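Local coordinates for protein nucleoporin NUP145N (Chaetomium thermophilum, PDB 5HB6) that probably serves as a structural component of the nuclear pore complex and carries an autoproteolytic domain of the Nup98-96 type, at residues Gln20-Val25 with Asp44-Asn49; Arg63-Tyr68 with Ile87-Ser92; Lys113-Thr118 with Gly128-Ser133. The protein carries 1 engineered substitution. All blocks are in the same frame, centred on the assembly; numbering follows the deposited sequence.

Overall arrangement
All three contacts lie in the autopeptidase domain. Contact 1 is peripheral, its centre about 17 Å from the centre of the chain. It joins the end of helix 18-21 to a long loop and is mainly polar. Contact 2 is the most central, about 6 Å from the chain centre. It sets strand 64-67 of the two-stranded sheet against strand 85-89 of the six-stranded sheet, with an apolar middle and a water-bridged end. Contact 3 lies across the chain centre from contact 1 and packs a turn on aromatic rings. Contacts 2 and 3 share the large sheet, where strands 85-89 and 129-134 are neighbours. Each is partly buried; contact 1 has the most exposed touching residues.

Contact 1 (Gln20-Val25 with Asp44-Asn49); sequences QRQRVV and DLSNIN. With SO4 (sulfate ion), chain D.
Residues Arg21 and Gln22 run close beside Asp44, Leu45 and Ser46, and Gln22 and Asp44 approach to 3.9 Å between their CA atoms. One backbone bond joins the segments, from Leu45 N to Arg21 O at 2.9 Å. The Arg21 side chain then runs out along the loop and grips the carbonyl oxygen of the same residue. Its CG is anti to the backbone N (chi1 -175°), and the chain stays extended from CG to NE, which carries NE to the Leu45 carbonyl. Leu45 O lies at the guanidinium edge, near its plane. Arg21 NE donates to Leu45 O at 2.8 Å, from above the carbonyl plane. Arg21 NH2 donates to the same oxygen at 3.1 Å with a more bent N-H angle, 136°. Both nitrogens come from the same face of the carbonyl and grip one atom side-on, which should limit rotation of the guanidinium.

The loop is shaped by an Asx turn. Asp44 OD1 accepts from Ser46 N and, at 2.6 Å, from Ser46 OG. The hydroxyl meets it on the syn side, close to the carboxylate plane. This ties the Asp44 carboxylate to its own loop. Gln22 lies alongside Asp44 and points the same way, with its CG 3.5 Å from Asp44 OD1. Their amide and carboxylate planes are 44° apart.

The apolar part is small. Val24 CG2 meets Leu45 CD1 at 3.8 Å, the two side chains crossing at about a right angle. Ile13 of helix 10-14 and Phe27 also touch Leu45. A sulfate ion, probably from the crystallisation liquor, sits beyond the Arg21 tip. Arg21 NH2 donates to sulfate O1 at 2.8 Å, and NH1 gives a weak bond to O2. Arg14 NH2 and Leu50 N also bind this sulfate.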
loop_
_atom_site.group_PDB
_atom_site.type_symbol
_atom_site.label_atom_id
_atom_site.label_comp_id
_atom_site.label_asym_id
_atom_site.label_seq_id
_atom_site.Cartn_x
_atom_site.Cartn_y
_atom_site.Cartn_z
ATOM N N GLN A 20 22.027 0.509 7.274
ATOM C CA GLN A 20 21.130 0.780 6.155
ATOM C C GLN A 20 19.830 -0.020 6.253
ATOM O O GLN A 20 18.750 0.515 5.988
ATOM C CB GLN A 20 21.844 0.459 4.849
ATOM C CG GLN A 20 22.948 1.434 4.501
ATOM C CD GLN A 20 23.899 0.903 3.435
ATOM O OE1 GLN A 20 24.010 -0.307 3.217
ATOM N NE2 GLN A 20 24.596 1.812 2.770
ATOM N N ARG A 21 19.907 -1.299 6.634
ATOM C CA ARG A 21 18.708 -2.129 6.655
ATOM C C ARG A 21 17.721 -1.695 7.733
ATOM O O ARG A 21 16.535 -2.035 7.644
ATOM C CB ARG A 21 19.079 -3.610 6.793
ATOM C CG ARG A 21 17.881 -4.550 6.693
ATOM C CD ARG A 21 18.242 -6.017 6.412
ATOM N NE ARG A 21 17.041 -6.854 6.505
ATOM C CZ ARG A 21 16.938 -8.109 6.079
ATOM N NH1 ARG A 21 17.966 -8.713 5.494
ATOM N NH2 ARG A 21 15.792 -8.759 6.234
ATOM N N GLN A 22 18.174 -0.932 8.727
ATOM C CA GLN A 22 17.299 -0.379 9.755
ATOM C C GLN A 22 16.565 0.875 9.302
ATOM O O GLN A 22 15.712 1.363 10.044
ATOM C CB GLN A 22 18.098 -0.084 11.032
ATOM C CG GLN A 22 18.505 -1.356 11.748
ATOM C CD GLN A 22 19.248 -1.119 13.039
ATOM O OE1 GLN A 22 19.398 0.012 13.493
ATOM N NE2 GLN A 22 19.723 -2.203 13.640
ATOM N N ARG A 23 16.871 1.398 8.121
ATOM C CA ARG A 23 16.277 2.650 7.659
ATOM C C ARG A 23 16.172 2.629 6.134
ATOM O O ARG A 23 16.759 3.446 5.420
ATOM C CB ARG A 23 17.110 3.833 8.148
ATOM C CG ARG A 23 18.571 3.697 7.809
ATOM C CD ARG A 23 19.412 4.897 8.240
ATOM N NE ARG A 23 20.820 4.534 8.400
ATOM C CZ ARG A 23 21.693 4.367 7.404
ATOM N NH1 ARG A 23 21.323 4.526 6.143
ATOM N NH2 ARG A 23 22.952 4.039 7.676
ATOM N N VAL A 24 15.409 1.675 5.607
ATOM C CA VAL A 24 15.232 1.547 4.165
ATOM C C VAL A 24 14.262 2.632 3.707
ATOM O O VAL A 24 13.124 2.692 4.181
ATOM C CB VAL A 24 14.700 0.151 3.797
ATOM C CG1 VAL A 24 14.481 0.057 2.297
ATOM C CG2 VAL A 24 15.664 -0.909 4.308
ATOM N N VAL A 25 14.705 3.453 2.757
ATOM C CA VAL A 25 13.935 4.572 2.225
ATOM C C VAL A 25 13.283 4.144 0.922
ATOM O O VAL A 25 13.897 3.450 0.099
ATOM C CB VAL A 25 14.861 5.785 2.001
ATOM C CG1 VAL A 25 14.134 6.923 1.306
ATOM C CG2 VAL A 25 15.440 6.258 3.328
ATOM N N ASP A 44 12.452 -0.071 9.230
ATOM C CA ASP A 44 13.450 -0.986 9.778
ATOM C C ASP A 44 13.079 -2.392 9.323
ATOM O O ASP A 44 12.084 -2.955 9.783
ATOM C CB ASP A 44 13.461 -0.883 11.301
ATOM C CG ASP A 44 14.531 -1.755 11.953
ATOM O OD1 ASP A 44 15.204 -2.548 11.250
ATOM O OD2 ASP A 44 14.674 -1.638 13.186
ATOM N N LEU A 45 13.846 -2.938 8.383
ATOM C CA LEU A 45 13.610 -4.279 7.873
ATOM C C LEU A 45 14.603 -5.281 8.429
ATOM O O LEU A 45 14.676 -6.405 7.926
ATOM C CB LEU A 45 13.650 -4.289 6.342
ATOM C CG LEU A 45 12.718 -3.316 5.612
ATOM C CD1 LEU A 45 12.829 -3.481 4.111
ATOM C CD2 LEU A 45 11.286 -3.510 6.066
ATOM N N SER A 46 15.360 -4.899 9.460
ATOM C CA SER A 46 16.413 -5.770 9.974
ATOM C C SER A 46 15.863 -7.063 10.561
ATOM O O SER A 46 16.581 -8.068 10.606
ATOM C CB SER A 46 17.265 -5.026 11.012
ATOM O OG SER A 46 16.507 -4.656 12.151
ATOM N N ASN A 47 14.613 -7.064 11.024
ATOM C CA ASN A 47 14.013 -8.240 11.648
ATOM C C ASN A 47 12.705 -8.656 10.976
ATOM O O ASN A 47 11.801 -9.186 11.629
ATOM C CB ASN A 47 13.848 -8.025 13.150
ATOM C CG ASN A 47 15.174 -8.127 13.890
ATOM O OD1 ASN A 47 15.669 -7.145 14.444
ATOM N ND2 ASN A 47 15.765 -9.320 13.884
ATOM N N ILE A 48 12.609 -8.444 9.663
ATOM C CA ILE A 48 11.496 -8.921 8.853
ATOM C C ILE A 48 12.026 -9.976 7.892
ATOM O O ILE A 48 13.107 -9.813 7.313
ATOM C CB ILE A 48 10.852 -7.740 8.101
ATOM C CG1 ILE A 48 10.106 -6.861 9.109
ATOM C CG2 ILE A 48 9.916 -8.232 7.013
ATOM C CD1 ILE A 48 9.665 -5.528 8.574
ATOM N N ASN A 49 11.268 -11.064 7.735
ATOM C CA ASN A 49 11.639 -12.162 6.845
ATOM C C ASN A 49 11.200 -11.819 5.431
ATOM O O ASN A 49 10.025 -11.958 5.073
ATOM C CB ASN A 49 10.983 -13.455 7.312
ATOM C CG ASN A 49 11.363 -14.661 6.453
ATOM O OD1 ASN A 49 12.097 -14.542 5.470
ATOM N ND2 ASN A 49 10.865 -15.836 6.836
HETATM S S SO4 D . 15.787 -12.394 4.959
HETATM O O1 SO4 D . 14.928 -11.365 5.552
HETATM O O2 SO4 D . 17.028 -11.768 4.506
HETATM O O3 SO4 D . 15.066 -13.042 3.862
HETATM O O4 SO4 D . 16.098 -13.406 5.962
#

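Contact 2 (Arg63-Tyr68 with Ile87-Ser92)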
loop_
_atom_site.group_PDB
_atom_site.type_symbol
_atom_site.label_atom_id
_atom_site.label_comp_id
_atom_site.label_asym_id
_atom_site.label_seq_id
_atom_site.Cartn_x
_atom_site.Cartn_y
_atom_site.Cartn_z
ATOM N N ARG A 63 -8.518 -4.193 -4.696
ATOM C CA ARG A 63 -9.216 -3.237 -3.854
ATOM C C ARG A 63 -8.971 -3.460 -2.371
ATOM O O ARG A 63 -9.733 -2.979 -1.534
ATOM C CB ARG A 63 -10.706 -3.200 -4.172
ATOM C CG ARG A 63 -10.961 -2.929 -5.665
ATOM C CD ARG A 63 -12.438 -2.835 -6.003
ATOM N NE ARG A 63 -13.023 -1.725 -5.246
ATOM C CZ ARG A 63 -14.280 -1.659 -4.842
ATOM N NH1 ARG A 63 -15.135 -2.624 -5.130
ATOM N NH2 ARG A 63 -14.688 -0.640 -4.132
ATOM N N SER A 64 -7.880 -4.133 -2.019
ATOM C CA SER A 64 -7.640 -4.535 -0.638
ATOM C C SER A 64 -6.142 -4.588 -0.336
ATOM O O SER A 64 -5.434 -5.456 -0.839
ATOM C CB SER A 64 -8.269 -5.903 -0.435
ATOM O OG SER A 64 -8.113 -6.334 0.893
ATOM N N ALA A 65 -5.674 -3.671 0.497
ATOM C CA ALA A 65 -4.305 -3.670 0.984
ATOM C C ALA A 65 -4.347 -3.855 2.492
ATOM O O ALA A 65 -4.969 -3.068 3.197
ATOM C CB ALA A 65 -3.592 -2.375 0.609
ATOM N N THR A 66 -3.649 -4.869 2.978
ATOM C CA THR A 66 -3.605 -5.232 4.388
ATOM C C THR A 66 -2.145 -5.378 4.787
ATOM O O THR A 66 -1.345 -5.970 4.054
ATOM C CB THR A 66 -4.340 -6.593 4.655
ATOM O OG1 THR A 66 -5.702 -6.542 4.225
ATOM C CG2 THR A 66 -4.319 -6.972 6.154
ATOM N N VAL A 67 -1.794 -4.820 5.936
ATOM C CA VAL A 67 -0.460 -4.981 6.495
ATOM C C VAL A 67 -0.616 -5.490 7.922
ATOM O O VAL A 67 -1.288 -4.846 8.731
ATOM C CB VAL A 67 0.323 -3.653 6.456
ATOM C CG1 VAL A 67 1.739 -3.833 6.994
ATOM C CG2 VAL A 67 0.368 -3.124 5.042
ATOM N N TYR A 68 0.034 -6.634 8.234
ATOM C CA TYR A 68 -0.049 -7.341 9.515
ATOM C C TYR A 68 -1.450 -7.886 9.753
ATOM O O TYR A 68 -2.209 -7.325 10.552
ATOM C CB TYR A 68 0.379 -6.455 10.690
ATOM C CG TYR A 68 1.835 -6.030 10.649
ATOM C CD1 TYR A 68 2.849 -6.961 10.739
ATOM C CD2 TYR A 68 2.180 -4.698 10.506
ATOM C CE1 TYR A 68 4.167 -6.582 10.700
ATOM C CE2 TYR A 68 3.493 -4.306 10.453
ATOM C CZ TYR A 68 4.490 -5.243 10.540
ATOM O OH TYR A 68 5.814 -4.834 10.510
ATOM N N ILE A 87 -1.081 4.352 -0.494
ATOM C CA ILE A 87 -1.662 3.136 -1.063
ATOM C C ILE A 87 -2.326 3.523 -2.367
ATOM O O ILE A 87 -3.070 4.505 -2.415
ATOM C CB ILE A 87 -2.674 2.521 -0.083
ATOM C CG1 ILE A 87 -1.951 2.136 1.208
ATOM C CG2 ILE A 87 -3.379 1.345 -0.703
ATOM C CD1 ILE A 87 -2.885 1.708 2.287
ATOM N N SER A 88 -2.078 2.753 -3.417
ATOM C CA SER A 88 -2.665 3.033 -4.722
ATOM C C SER A 88 -3.338 1.761 -5.189
ATOM O O SER A 88 -2.669 0.735 -5.317
ATOM C CB SER A 88 -1.569 3.480 -5.714
ATOM O OG SER A 88 -0.888 4.620 -5.222
ATOM N N LEU A 89 -4.633 1.838 -5.449
ATOM C CA LEU A 89 -5.436 0.660 -5.771
ATOM C C LEU A 89 -6.141 0.805 -7.106
ATOM O O LEU A 89 -6.963 1.711 -7.307
ATOM C CB LEU A 89 -6.475 0.388 -4.699
ATOM C CG LEU A 89 -5.914 -0.026 -3.349
ATOM C CD1 LEU A 89 -6.980 -0.065 -2.284
ATOM C CD2 LEU A 89 -5.203 -1.360 -3.417
ATOM N N GLU A 90 -5.844 -0.124 -8.011
ATOM C CA GLU A 90 -6.590 -0.284 -9.249
ATOM C C GLU A 90 -8.039 -0.698 -8.968
ATOM O O GLU A 90 -8.409 -1.086 -7.854
ATOM C CB GLU A 90 -5.938 -1.357 -10.140
ATOM C CG GLU A 90 -4.530 -0.971 -10.580
ATOM C CD GLU A 90 -3.871 -1.988 -11.486
ATOM O OE1 GLU A 90 -4.590 -2.793 -12.100
ATOM O OE2 GLU A 90 -2.637 -1.973 -11.570
ATOM N N HIS A 91 -8.873 -0.556 -9.995
ATOM C CA HIS A 91 -10.238 -1.089 -9.980
ATOM C C HIS A 91 -11.154 -0.321 -9.033
ATOM O O HIS A 91 -12.111 -0.881 -8.498
ATOM C CB HIS A 91 -10.283 -2.593 -9.672
ATOM C CG HIS A 91 -9.180 -3.358 -10.313
ATOM N ND1 HIS A 91 -8.991 -3.396 -11.673
ATOM C CD2 HIS A 91 -8.170 -4.066 -9.772
ATOM C CE1 HIS A 91 -7.910 -4.102 -11.946
ATOM N NE2 HIS A 91 -7.398 -4.539 -10.810
ATOM N N SER A 92 -10.862 0.956 -8.815
ATOM C CA SER A 92 -11.583 1.790 -7.874
ATOM C C SER A 92 -12.625 2.675 -8.546
ATOM O O SER A 92 -12.985 3.733 -8.007
ATOM C CB SER A 92 -10.603 2.613 -7.045
ATOM O OG SER A 92 -9.741 1.756 -6.303
HETATM O O HOH W 1 -6.912 -3.019 -6.623
HETATM O O HOH W 2 -11.120 0.346 -4.320
#
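The Arg63 guanidinium has a water in its plane, at the edge, while the His91 carbonyl oxygen approaches it obliquely. The His91 ring carries Glu90 CB over the centre of one face, 3.5 Å above the plane. Asn33 O takes the bond from His91 NE2.

Arg63 meets the turn after strand 85-89 with its aliphatic part. Its CD lies 3.2 Å from His91 O, and its CG faces His91 CB. The chain is bent at chi3 (61°), which turns NE away from a fully extended course. Leu89 sets a methyl against the Arg63 backbone, with Leu89 CD1 3.9 Å from Arg63 C. Two waters join the polar groups. One accepts from Arg63 N at 2.8 Å and donates to Glu90 O. The other accepts from Arg63 NE at 3.0 Å and donates to Ser92 OG. That hydroxyl in turn donates to Leu89 O.

Further along, the contact is apolar. Ala65 CB meets Ile87 CG2 at 4.0 Å. The strands run roughly antiparallel, at 149°, with axes 8.3 Å apart. They belong to different sheets and meet through side chains. Val37 of strand 35-39 also touches Ala65, and Phe132 of strand 129-134 touches Ile87 and Leu89.

Water bridges alone link the polar groups of the two segments. The direct grip comes largely from Ala65, Ile87 and Leu89, and the Arg63 end is probably the more adaptable.

Contact 3 (Lys113-Thr118 with Gly128-Ser133); sequences KSIPDT and GVWAFS
Thr118 and Ile115 face the aromatic side chains of Phe132 and Trp130. Thr118 OG1 stands between its own backbone N and carbonyl carbon (chi1 73°). From there it donates to Ile115 O at 2.8 Å, bracing the type II beta turn from Ile115 to Thr118. The donor is tilted 33° from the carbonyl plane. The backbone bond from Thr118 N to Ile115 O is long and weak.

The same torsion leaves CG2 anti to the carbonyl carbon. This methyl meets Phe132 CD2 at 3.6 Å and approaches the ring obliquely. Phe132 CG also sits between its backbone N and carbonyl carbon (chi1 57°). Its CD1 lies 3.4 Å above the centre of one face of the Trp130 ring.

Ile115 CG1 packs against the six-membered ring of the indole, 4.0 Å from Trp130 CZ2. Its CG2 meets the neighbouring CH2. A water in the indole plane accepts from Trp130 NE1 at 3.0 Å and donates to Thr118 OG1 at 2.9 Å. The hydroxyl therefore serves both the turn and the water link. Thr118 CA also makes a CA-H...O contact with Ser133 O.

The turn connects helix 102-113 to the outermost strand 119-124. It packs against strand 129-134, whose other neighbour is strand 85-89. Phe132 touches Ile87 and Leu89 of that strand, and Trp130 touches Ser92 just beyond it.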
loop_
_atom_site.group_PDB
_atom_site.type_symbol
_atom_site.label_atom_id
_atom_site.label_comp_id
_atom_site.label_asym_id
_atom_site.label_seq_id
_atom_site.Cartn_x
_atom_site.Cartn_y
_atom_site.Cartn_z
ATOM N N LYS A 113 -13.003 11.022 -1.378
ATOM C CA LYS A 113 -12.323 11.931 -0.468
ATOM C C LYS A 113 -12.800 11.752 0.964
ATOM O O LYS A 113 -12.052 12.042 1.906
ATOM C CB LYS A 113 -12.470 13.379 -0.933
ATOM C CG LYS A 113 -11.719 13.681 -2.219
ATOM C CD LYS A 113 -11.969 15.096 -2.728
ATOM C CE LYS A 113 -11.126 15.395 -3.954
ATOM N NZ LYS A 113 -11.445 16.717 -4.531
ATOM N N SER A 114 -14.025 11.267 1.156
ATOM C CA SER A 114 -14.608 11.148 2.483
ATOM C C SER A 114 -14.470 9.758 3.110
ATOM O O SER A 114 -14.991 9.536 4.203
ATOM C CB SER A 114 -16.070 11.597 2.418
ATOM O OG SER A 114 -16.121 12.983 2.127
ATOM N N ILE A 115 -13.778 8.822 2.470
ATOM C CA ILE A 115 -13.624 7.493 3.057
ATOM C C ILE A 115 -12.892 7.601 4.391
ATOM O O ILE A 115 -11.758 8.123 4.456
ATOM C CB ILE A 115 -12.909 6.529 2.096
ATOM C CG1 ILE A 115 -13.717 6.337 0.816
ATOM C CG2 ILE A 115 -12.655 5.169 2.752
ATOM C CD1 ILE A 115 -15.103 5.712 1.002
ATOM N N PRO A 116 -13.489 7.106 5.476
ATOM C CA PRO A 116 -12.861 7.245 6.793
ATOM C C PRO A 116 -11.483 6.612 6.861
ATOM O O PRO A 116 -11.201 5.595 6.227
ATOM C CB PRO A 116 -13.844 6.522 7.728
ATOM C CG PRO A 116 -15.140 6.615 7.044
ATOM C CD PRO A 116 -14.839 6.525 5.579
ATOM N N ASP A 117 -10.625 7.236 7.662
ATOM C CA ASP A 117 -9.305 6.710 7.976
ATOM C C ASP A 117 -8.415 6.651 6.746
ATOM O O ASP A 117 -7.503 5.831 6.673
ATOM C CB ASP A 117 -9.382 5.355 8.689
ATOM C CG ASP A 117 -10.080 5.445 10.038
ATOM O OD1 ASP A 117 -9.863 6.443 10.764
ATOM O OD2 ASP A 117 -10.850 4.520 10.369
ATOM N N THR A 118 -8.684 7.512 5.774
ATOM C CA THR A 118 -7.807 7.689 4.626
ATOM C C THR A 118 -7.654 9.179 4.370
ATOM O O THR A 118 -8.536 9.976 4.711
ATOM C CB THR A 118 -8.352 7.031 3.329
ATOM O OG1 THR A 118 -9.463 7.781 2.811
ATOM C CG2 THR A 118 -8.746 5.588 3.551
ATOM N N GLY A 128 -8.702 4.242 -13.300
ATOM C CA GLY A 128 -9.439 3.697 -12.187
ATOM C C GLY A 128 -8.651 3.570 -10.904
ATOM O O GLY A 128 -9.101 2.902 -9.978
ATOM N N VAL A 129 -7.493 4.211 -10.807
ATOM C CA VAL A 129 -6.632 4.093 -9.637
ATOM C C VAL A 129 -7.007 5.173 -8.628
ATOM O O VAL A 129 -6.967 6.383 -8.921
ATOM C CB VAL A 129 -5.151 4.207 -10.015
ATOM C CG1 VAL A 129 -4.253 4.262 -8.766
ATOM C CG2 VAL A 129 -4.740 3.022 -10.861
ATOM N N TRP A 130 -7.320 4.746 -7.414
ATOM C CA TRP A 130 -7.474 5.614 -6.250
ATOM C C TRP A 130 -6.239 5.489 -5.381
ATOM O O TRP A 130 -5.857 4.385 -4.996
ATOM C CB TRP A 130 -8.693 5.109 -5.476
ATOM C CG TRP A 130 -8.936 5.688 -4.092
ATOM C CD1 TRP A 130 -8.693 6.967 -3.616
ATOM C CD2 TRP A 130 -9.490 4.970 -3.004
ATOM N NE1 TRP A 130 -9.104 7.063 -2.324
ATOM C CE2 TRP A 130 -9.587 5.852 -1.914
ATOM C CE3 TRP A 130 -9.946 3.657 -2.860
ATOM C CZ2 TRP A 130 -10.090 5.463 -0.679
ATOM C CZ3 TRP A 130 -10.454 3.258 -1.642
ATOM C CH2 TRP A 130 -10.504 4.154 -0.556
ATOM N N ALA A 131 -5.644 6.631 -5.067
ATOM C CA ALA A 131 -4.485 6.689 -4.194
ATOM C C ALA A 131 -4.840 7.501 -2.969
ATOM O O ALA A 131 -5.531 8.521 -3.058
ATOM C CB ALA A 131 -3.285 7.283 -4.903
ATOM N N PHE A 132 -4.357 7.037 -1.827
ATOM C CA PHE A 132 -4.640 7.694 -0.565
ATOM C C PHE A 132 -3.540 7.351 0.426
ATOM O O PHE A 132 -2.872 6.315 0.298
ATOM C CB PHE A 132 -6.006 7.263 -0.017
ATOM C CG PHE A 132 -6.142 5.768 0.175
ATOM C CD1 PHE A 132 -6.518 4.943 -0.879
ATOM C CD2 PHE A 132 -5.883 5.190 1.401
ATOM C CE1 PHE A 132 -6.640 3.580 -0.708
ATOM C CE2 PHE A 132 -6.007 3.797 1.570
ATOM C CZ PHE A 132 -6.359 3.008 0.513
ATOM N N SER A 133 -3.374 8.201 1.429
ATOM C CA SER A 133 -2.421 7.938 2.490
ATOM C C SER A 133 -3.147 7.442 3.737
ATOM O O SER A 133 -4.300 7.781 4.008
ATOM C CB SER A 133 -1.610 9.186 2.834
ATOM O OG SER A 133 -0.634 9.476 1.850
HETATM O O HOH W 3 -9.447 8.836 0.077
#